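Local coordinates for sensory box/GGDEF family protein (Vibrio cholerae serotype O1, PDB 6EIB) that makes the second messenger c-di-GMP from two molecules of GTP through its magnesium-dependent GGDEF domain and takes part in biofilm formation, at residues D16-F21 with H131-I136; L27-S32 with L86-V91. One frame throughout, in Å; residues are numbered along the deposited sequence.

Both contacts lie near one end of the GGDEF domain, their centres about 12 Å apart, on the same side of the chain's centre and away from the residues that probably bind magnesium and act in catalysis. Interaction 1 packs helix 10-27 against the start of helix 133-148; interaction 2, nested within the loop that interaction 1 closes, pairs the strands that contain 31-32 and 86-87. They meet at Leu-31, whose CD2 lies 3.6 Å from Phe-21 CA and 4.0 Å from Phe-17 CE1, so a strand side chain fills in beneath the helix. Ala-20 CB also rests 4.0 Å from Glu-87 CG. A sulfate ion, probably from the crystallisation liquor, is bound at interaction 2.

Interaction 1. Residues D16-F21 with H131-I136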
ATOM      1  N   ASP A  16     -10.485   4.125  10.333  1.00 27.47           N
ATOM      2  CA  ASP A  16     -10.618   2.668  10.344  1.00 27.69           C
ATOM      3  C   ASP A  16      -9.342   2.028  10.904  1.00 24.70           C
ATOM      4  O   ASP A  16      -9.391   1.065  11.682  1.00 24.34           O
ATOM      5  CB  ASP A  16     -10.920   2.130   8.932  1.00 30.41           C
ATOM      6  CG  ASP A  16     -12.364   2.388   8.501  1.00 34.29           C
ATOM      7  OD1 ASP A  16     -13.215   2.566   9.391  1.00 37.06           O
ATOM      8  OD2 ASP A  16     -12.645   2.415   7.286  1.00 34.73           O
ATOM      9  N   PHE A  17      -8.200   2.580  10.529  1.00 20.54           N
ATOM     10  CA  PHE A  17      -6.914   2.072  10.997  1.00 20.97           C
ATOM     11  C   PHE A  17      -6.806   2.203  12.532  1.00 21.78           C
ATOM     12  O   PHE A  17      -6.371   1.269  13.216  1.00 23.13           O
ATOM     13  CB  PHE A  17      -5.782   2.850  10.302  1.00 21.70           C
ATOM     14  CG  PHE A  17      -4.432   2.217  10.419  1.00 20.77           C
ATOM     15  CD1 PHE A  17      -4.262   1.004  11.060  1.00 20.31           C
ATOM     16  CD2 PHE A  17      -3.317   2.856   9.864  1.00 20.40           C
ATOM     17  CE1 PHE A  17      -2.994   0.428  11.170  1.00 20.43           C
ATOM     18  CE2 PHE A  17      -2.045   2.301   9.950  1.00 18.93           C
ATOM     19  CZ  PHE A  17      -1.868   1.104  10.606  1.00 20.32           C
ATOM     20  N   ARG A  18      -7.175   3.360  13.074  1.00 20.70           N
ATOM     21  CA  ARG A  18      -7.173   3.537  14.536  1.00 20.20           C
ATOM     22  C   ARG A  18      -8.143   2.575  15.256  1.00 21.49           C
ATOM     23  O   ARG A  18      -7.848   2.100  16.352  1.00 22.22           O
ATOM     24  CB  ARG A  18      -7.517   4.974  14.931  1.00 20.79           C
ATOM     25  CG  ARG A  18      -6.365   5.957  14.636  1.00 19.71           C
ATOM     26  CD  ARG A  18      -6.527   7.359  15.273  1.00 21.20           C
ATOM     27  NE  ARG A  18      -5.286   8.093  14.981  1.00 20.66           N
ATOM     28  CZ  ARG A  18      -4.162   7.954  15.673  1.00 20.59           C
ATOM     29  NH1 ARG A  18      -4.129   7.146  16.731  1.00 18.80           N
ATOM     30  NH2 ARG A  18      -3.064   8.624  15.302  1.00 21.63           N
ATOM     31  N   ALA A  19      -9.310   2.338  14.682  1.00 21.26           N
ATOM     32  CA  ALA A  19     -10.251   1.420  15.352  1.00 23.99           C
ATOM     33  C   ALA A  19      -9.693  -0.004  15.282  1.00 25.63           C
ATOM     34  O   ALA A  19      -9.811  -0.787  16.237  1.00 28.47           O
ATOM     35  CB  ALA A  19     -11.612   1.518  14.733  1.00 24.33           C
ATOM     36  N   ALA A  20      -9.087  -0.332  14.143  1.00 24.59           N
ATOM     37  CA  ALA A  20      -8.444  -1.640  13.935  1.00 24.04           C
ATOM     38  C   ALA A  20      -7.286  -1.900  14.892  1.00 24.03           C
ATOM     39  O   ALA A  20      -7.127  -3.011  15.392  1.00 25.83           O
ATOM     40  CB  ALA A  20      -7.940  -1.757  12.479  1.00 23.78           C
ATOM     41  N   PHE A  21      -6.494  -0.866  15.171  1.00 21.39           N
ATOM     42  CA  PHE A  21      -5.392  -0.964  16.115  1.00 21.47           C
ATOM     43  C   PHE A  21      -5.906  -1.374  17.495  1.00 22.29           C
ATOM     44  O   PHE A  21      -5.373  -2.308  18.138  1.00 22.97           O
ATOM     45  CB  PHE A  21      -4.685   0.410  16.162  1.00 22.75           C
ATOM     46  CG  PHE A  21      -3.457   0.474  17.040  1.00 24.74           C
ATOM     47  CD1 PHE A  21      -3.580   0.638  18.418  1.00 25.80           C
ATOM     48  CD2 PHE A  21      -2.184   0.457  16.480  1.00 25.52           C
ATOM     49  CE1 PHE A  21      -2.475   0.714  19.237  1.00 25.55           C
ATOM     50  CE2 PHE A  21      -1.069   0.554  17.286  1.00 25.85           C
ATOM     51  CZ  PHE A  21      -1.216   0.685  18.680  1.00 25.24           C
ATOM     52  N   HIS A 131       1.732   2.109  20.562  1.00 27.49           N
ATOM     53  CA  HIS A 131       0.626   2.802  21.225  1.00 27.22           C
ATOM     54  C   HIS A 131      -0.171   3.644  20.259  1.00 25.59           C
ATOM     55  O   HIS A 131      -1.178   4.224  20.638  1.00 27.21           O
ATOM     56  CB  HIS A 131       1.127   3.646  22.400  1.00 28.81           C
ATOM     57  CG  HIS A 131       1.924   2.844  23.376  1.00 31.05           C
ATOM     58  ND1 HIS A 131       3.265   3.067  23.611  1.00 32.44           N
ATOM     59  CD2 HIS A 131       1.577   1.776  24.126  1.00 31.40           C
ATOM     60  CE1 HIS A 131       3.699   2.180  24.491  1.00 33.19           C
ATOM     61  NE2 HIS A 131       2.697   1.382  24.813  1.00 32.81           N
ATOM     62  N   ASP A 132       0.274   3.721  19.013  1.00 21.98           N
ATOM     63  CA  ASP A 132      -0.468   4.524  18.058  1.00 20.72           C
ATOM     64  C   ASP A 132      -0.338   3.909  16.688  1.00 19.11           C
ATOM     65  O   ASP A 132       0.609   3.152  16.476  1.00 19.78           O
ATOM     66  CB  ASP A 132       0.039   5.970  18.070  1.00 20.49           C
ATOM     67  CG  ASP A 132      -0.916   6.912  17.372  1.00 22.99           C
ATOM     68  OD1 ASP A 132      -0.812   7.066  16.131  1.00 22.28           O
ATOM     69  OD2 ASP A 132      -1.806   7.474  18.049  1.00 25.32           O
ATOM     70  N   ILE A 133      -1.272   4.189  15.774  1.00 17.19           N
ATOM     71  CA  ILE A 133      -1.087   3.673  14.408  1.00 18.33           C
ATOM     72  C   ILE A 133       0.198   4.271  13.841  1.00 19.43           C
ATOM     73  O   ILE A 133       0.824   3.677  12.973  1.00 20.22           O
ATOM     74  CB  ILE A 133      -2.284   3.995  13.489  1.00 17.68           C
ATOM     75  CG1 ILE A 133      -2.572   5.501  13.509  1.00 19.32           C
ATOM     76  CG2 ILE A 133      -3.563   3.162  13.928  1.00 18.62           C
ATOM     77  CD1 ILE A 133      -3.484   5.939  12.395  1.00 18.86           C
ATOM     78  N   ALA A 134       0.627   5.433  14.347  1.00 19.43           N
ATOM     79  CA  ALA A 134       1.854   6.055  13.818  1.00 17.72           C
ATOM     80  C   ALA A 134       3.077   5.164  14.075  1.00 19.11           C
ATOM     81  O   ALA A 134       4.051   5.201  13.315  1.00 21.42           O
ATOM     82  CB  ALA A 134       2.069   7.483  14.437  1.00 16.30           C
ATOM     83  N   ASP A 135       3.056   4.351  15.126  1.00 19.09           N
ATOM     84  CA  ASP A 135       4.182   3.420  15.357  1.00 18.03           C
ATOM     85  C   ASP A 135       4.290   2.392  14.228  1.00 20.05           C
ATOM     86  O   ASP A 135       5.393   1.915  13.914  1.00 22.74           O
ATOM     87  CB  ASP A 135       4.044   2.658  16.671  1.00 18.14           C
ATOM     88  CG  ASP A 135       4.279   3.547  17.905  1.00 19.70           C
ATOM     89  OD1 ASP A 135       5.253   4.335  17.870  1.00 18.43           O
ATOM     90  OD2 ASP A 135       3.478   3.436  18.870  1.00 19.36           O
ATOM     91  N   ILE A 136       3.142   1.972  13.703  1.00 17.82           N
ATOM     92  CA  ILE A 136       3.119   0.978  12.610  1.00 18.21           C
ATOM     93  C   ILE A 136       3.496   1.645  11.279  1.00 18.65           C
ATOM     94  O   ILE A 136       4.358   1.146  10.554  1.00 18.91           O
ATOM     95  CB  ILE A 136       1.740   0.307  12.478  1.00 17.07           C
ATOM     96  CG1 ILE A 136       1.362  -0.381  13.794  1.00 16.02           C
ATOM     97  CG2 ILE A 136       1.737  -0.772  11.352  1.00 17.42           C
ATOM     98  CD1 ILE A 136      -0.036  -1.129  13.764  1.00 19.17           C
TER
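One carboxylate, that of Asp-132, both caps a helix and forms a salt bridge with an arginine from another helix. Arg-18 reaches it end-on: Arg-18 NH1 binds Asp-132 OD2 at 2.7 Å, nearly in the guanidinium plane, while NH2 binds OD1 at 2.9 Å along a more bent path. The guanidinium and carboxylate planes are 59° apart, so the grip is twisted; OD2 is met from above its carboxylate plane, whereas OD1 offers its syn lone pair. The anti lone pair of Asp-132 OD1 takes the N-H of Ala-134, N to OD1 2.8 Å. With its CG anti to the backbone N (chi1 -165°), the short aspartate side chain turns back to this first turn, and the helix N-terminus probably helps stabilise its negative charge. Asp-135 returns the bond: Asp-135 OD2 accepts from Asp-132 N, and also from His-131 N at 2.8 Å.

Ile-133 fills the angle between the helices with both its branches. CG1, in the crowded position between backbone N and carbonyl carbon (chi1 54°), lies over the centre of the Arg-18 guanidinium, and CD1 runs on to the arginine's aliphatic CG. Ile-133 CG2 sits over one face of the Phe-17 ring, 3.8 Å from its centroid, a CH-pi contact, and also touches Phe-21 CB. Both phenylalanines start toward 131-136 and hold CG anti to the backbone N, so that the Phe-17 ring meets Ile-133 and the Phe-21 ring edge meets Ile-136 CD1. Phe-21 CE2 comes 3.2 Å from Asp-132 O. Beyond the pair, Phe-17 continues onto Ile-83 and Val-85 of the sheet. Large apolar groups thus suit the buried side and a charged pair its more exposed edge, around a capping box formed by Asp-132 and Asp-135 at the start of helix 133-148.

Interaction 2. Residues L27-S32 with L86-V91; sequences LRQPLS and LENTHV. With SO4 (sulfate ion), chain E.
Pro-30 lays the CG corner of its ring over one face of the His-90 imidazole, 3.6 Å from the centroid and displaced toward the CE1-ND1 bond, a CH-pi contact. The rigid apolar ring suits a flat aromatic face, and it leaves the imidazole edge for the sulfate: His-90 ND1 donates to sulfate O4 at 3.0 Å and, less straight, to O2. Val-91 N, in the first turn of helix 91-107, also donates to sulfate O2, at 2.8 Å, and Ser-125 OG hydrogen-bonds the ion as well.

On the flank of Pro-30, the amides of Gln-29 and Asn-88 stack with their planes 26° apart, and Asn-88 OD1 approaches Gln-29 CB at 3.4 Å. Asn-88 has positive phi, a conformation asparagine tolerates well, as the chain turns to enter helix 91-107. Water 2 bridges Pro-30 O and Asn-88 N, while Thr-89 N reaches Pro-30 O from above its carbonyl plane.

Ser-32 and Leu-86 form an antiparallel hydrogen-bonded pair, with nearly straight bonds of 3.0 Å from Ser-32 N to Leu-86 O and 2.8 Å from Leu-86 N to Ser-32 O. Small and polar, Ser-32 sends OG to Thr-89 O at 2.8 Å. Glu-87 forms a salt bridge with Arg-23. Strands 31-38 and 81-87 thus adjoin within the sheet, with Leu-31 and Glu-87 facing helix 10-27 and Ser-32 and Leu-86 facing helix 91-107.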
ATOM      1  N   LEU A  27      -8.493  -7.910  20.967  1.00 32.82           N
ATOM      2  CA  LEU A  27      -8.672  -9.305  20.564  1.00 33.43           C
ATOM      3  C   LEU A  27      -7.362 -10.098  20.408  1.00 33.06           C
ATOM      4  O   LEU A  27      -7.386 -11.300  20.186  1.00 33.16           O
ATOM      5  CB  LEU A  27      -9.455  -9.330  19.248  1.00 32.78           C
ATOM      6  CG  LEU A  27     -10.793  -8.582  19.348  1.00 33.87           C
ATOM      7  CD1 LEU A  27     -11.517  -8.462  18.018  1.00 34.49           C
ATOM      8  CD2 LEU A  27     -11.709  -9.307  20.363  1.00 36.67           C
ATOM      9  N   ARG A  28      -6.218  -9.429  20.553  1.00 33.88           N
ATOM     10  CA  ARG A  28      -4.920 -10.065  20.326  1.00 33.55           C
ATOM     11  C   ARG A  28      -4.814 -10.709  18.940  1.00 31.86           C
ATOM     12  O   ARG A  28      -4.452 -11.869  18.827  1.00 34.25           O
ATOM     13  CB  ARG A  28      -4.649 -11.094  21.430  1.00 35.86           C
ATOM     14  CG  ARG A  28      -4.496 -10.438  22.797  1.00 38.13           C
ATOM     15  CD  ARG A  28      -4.415 -11.395  24.007  1.00 40.24           C
ATOM     16  NE  ARG A  28      -5.598 -12.214  24.219  1.00 42.74           N
ATOM     17  CZ  ARG A  28      -5.578 -13.511  24.523  1.00 45.90           C
ATOM     18  NH1 ARG A  28      -4.422 -14.160  24.638  1.00 47.08           N
ATOM     19  NH2 ARG A  28      -6.718 -14.166  24.705  1.00 47.18           N
ATOM     20  N   GLN A  29      -5.117  -9.940  17.896  1.00 27.52           N
ATOM     21  CA  GLN A  29      -4.991 -10.412  16.533  1.00 28.21           C
ATOM     22  C   GLN A  29      -3.843  -9.667  15.851  1.00 27.11           C
ATOM     23  O   GLN A  29      -3.587  -8.476  16.160  1.00 27.35           O
ATOM     24  CB  GLN A  29      -6.301 -10.180  15.767  1.00 30.88           C
ATOM     25  CG  GLN A  29      -7.522 -10.948  16.325  1.00 36.91           C
ATOM     26  CD  GLN A  29      -8.823 -10.521  15.641  1.00 39.80           C
ATOM     27  OE1 GLN A  29      -8.854  -9.520  14.911  1.00 41.20           O
ATOM     28  NE2 GLN A  29      -9.880 -11.273  15.859  1.00 40.27           N
ATOM     29  N   PRO A  30      -3.209 -10.318  14.865  1.00 26.09           N
ATOM     30  CA  PRO A  30      -2.166  -9.574  14.132  1.00 24.69           C
ATOM     31  C   PRO A  30      -2.800  -8.509  13.247  1.00 25.75           C
ATOM     32  O   PRO A  30      -3.931  -8.680  12.788  1.00 25.61           O
ATOM     33  CB  PRO A  30      -1.472 -10.654  13.306  1.00 26.24           C
ATOM     34  CG  PRO A  30      -2.537 -11.762  13.122  1.00 28.06           C
ATOM     35  CD  PRO A  30      -3.345 -11.719  14.425  1.00 27.43           C
ATOM     36  N   LEU A  31      -2.071  -7.427  12.969  1.00 24.57           N
ATOM     37  CA  LEU A  31      -2.617  -6.346  12.169  1.00 23.12           C
ATOM     38  C   LEU A  31      -1.515  -5.849  11.255  1.00 21.98           C
ATOM     39  O   LEU A  31      -0.578  -5.253  11.748  1.00 20.21           O
ATOM     40  CB  LEU A  31      -3.073  -5.172  13.062  1.00 21.83           C
ATOM     41  CG  LEU A  31      -3.586  -3.896  12.392  1.00 20.80           C
ATOM     42  CD1 LEU A  31      -4.836  -4.152  11.588  1.00 21.29           C
ATOM     43  CD2 LEU A  31      -3.840  -2.756  13.392  1.00 21.65           C
ATOM     44  N   SER A  32      -1.682  -5.975   9.946  1.00 23.28           N
ATOM     45  CA  SER A  32      -0.586  -5.618   9.021  1.00 20.91           C
ATOM     46  C   SER A  32      -0.846  -4.349   8.231  1.00 20.56           C
ATOM     47  O   SER A  32      -1.986  -3.926   8.031  1.00 21.01           O
ATOM     48  CB  SER A  32      -0.316  -6.775   8.045  1.00 22.36           C
ATOM     49  OG  SER A  32       0.274  -7.891   8.696  1.00 24.67           O
ATOM     50  N   LEU A  86      -4.523  -4.538   6.910  1.00 22.56           N
ATOM     51  CA  LEU A  86      -5.120  -5.889   6.863  1.00 26.16           C
ATOM     52  C   LEU A  86      -5.397  -6.436   8.265  1.00 27.08           C
ATOM     53  O   LEU A  86      -4.470  -6.765   8.996  1.00 25.63           O
ATOM     54  CB  LEU A  86      -4.224  -6.869   6.107  1.00 28.13           C
ATOM     55  CG  LEU A  86      -3.783  -6.704   4.645  1.00 32.39           C
ATOM     56  CD1 LEU A  86      -2.688  -7.702   4.324  1.00 34.03           C
ATOM     57  CD2 LEU A  86      -4.919  -7.009   3.704  1.00 36.32           C
ATOM     58  N   GLU A  87      -6.661  -6.493   8.664  1.00 29.45           N
ATOM     59  CA  GLU A  87      -6.989  -7.065   9.986  1.00 30.09           C
ATOM     60  C   GLU A  87      -6.758  -8.568  10.071  1.00 29.72           C
ATOM     61  O   GLU A  87      -6.905  -9.295   9.084  1.00 28.98           O
ATOM     62  CB  GLU A  87      -8.426  -6.738  10.377  1.00 32.19           C
ATOM     63  CG  GLU A  87      -8.670  -5.266  10.640  1.00 32.35           C
ATOM     64  CD  GLU A  87     -10.012  -5.039  11.351  1.00 34.43           C
ATOM     65  OE1 GLU A  87     -10.984  -4.679  10.654  1.00 35.80           O
ATOM     66  OE2 GLU A  87     -10.105  -5.229  12.590  1.00 35.39           O
ATOM     67  N   ASN A  88      -6.403  -9.024  11.265  1.00 29.79           N
ATOM     68  CA  ASN A  88      -6.191 -10.442  11.516  1.00 31.24           C
ATOM     69  C   ASN A  88      -5.304 -11.074  10.436  1.00 30.88           C
ATOM     70  O   ASN A  88      -5.615 -12.147   9.894  1.00 31.77           O
ATOM     71  CB  ASN A  88      -7.539 -11.190  11.625  1.00 34.74           C
ATOM     72  CG  ASN A  88      -7.408 -12.457  12.413  1.00 38.35           C
ATOM     73  OD1 ASN A  88      -6.533 -12.555  13.277  1.00 38.42           O
ATOM     74  ND2 ASN A  88      -8.295 -13.430  12.164  1.00 41.66           N
ATOM     75  N   THR A  89      -4.207 -10.382  10.122  1.00 26.25           N
ATOM     76  CA  THR A  89      -3.287 -10.803   9.079  1.00 26.36           C
ATOM     77  C   THR A  89      -1.846 -10.673   9.559  1.00 25.02           C
ATOM     78  O   THR A  89      -1.418  -9.605  10.045  1.00 22.61           O
ATOM     79  CB  THR A  89      -3.488  -9.972   7.807  1.00 27.55           C
ATOM     80  OG1 THR A  89      -4.837 -10.146   7.347  1.00 28.41           O
ATOM     81  CG2 THR A  89      -2.526 -10.428   6.694  1.00 28.68           C
ATOM     82  N   HIS A  90      -1.107 -11.762   9.453  1.00 25.63           N
ATOM     83  CA  HIS A  90       0.277 -11.784   9.906  1.00 27.78           C
ATOM     84  C   HIS A  90       1.163 -11.071   8.889  1.00 27.98           C
ATOM     85  O   HIS A  90       0.797 -10.968   7.719  1.00 27.79           O
ATOM     86  CB  HIS A  90       0.768 -13.237  10.132  1.00 28.75           C
ATOM     87  CG  HIS A  90       0.088 -13.944  11.265  1.00 31.49           C
ATOM     88  ND1 HIS A  90       0.311 -13.615  12.589  1.00 27.60           N
ATOM     89  CD2 HIS A  90      -0.726 -15.030  11.277  1.00 33.72           C
ATOM     90  CE1 HIS A  90      -0.402 -14.426  13.360  1.00 31.68           C
ATOM     91  NE2 HIS A  90      -1.030 -15.299  12.591  1.00 33.34           N
ATOM     92  N   VAL A  91       2.315 -10.566   9.318  1.00 27.99           N
ATOM     93  CA  VAL A  91       3.086  -9.675   8.435  1.00 26.77           C
ATOM     94  C   VAL A  91       3.561 -10.396   7.159  1.00 28.61           C
ATOM     95  O   VAL A  91       3.546  -9.788   6.091  1.00 29.45           O
ATOM     96  CB  VAL A  91       4.281  -9.017   9.196  1.00 22.91           C
ATOM     97  CG1 VAL A  91       5.367 -10.033   9.556  1.00 23.47           C
ATOM     98  CG2 VAL A  91       4.854  -7.810   8.414  1.00 22.98           C
TER
HETATM   99  S   SO4 E 201       2.567 -10.773  13.201  1.00 35.05           S
HETATM  100  O1  SO4 E 201       2.167  -9.393  12.937  1.00 36.66           O
HETATM  101  O2  SO4 E 201       2.485 -11.538  11.967  1.00 35.34           O
HETATM  102  O3  SO4 E 201       3.925 -10.820  13.721  1.00 32.57           O
HETATM  103  O4  SO4 E 201       1.620 -11.383  14.163  1.00 37.46           O
HETATM  104  O   HOH W   1     -11.353  -7.764  13.366  1.00 64.23           O
HETATM  105  O   HOH W   2      -6.245  -7.552  13.558  1.00 26.42           O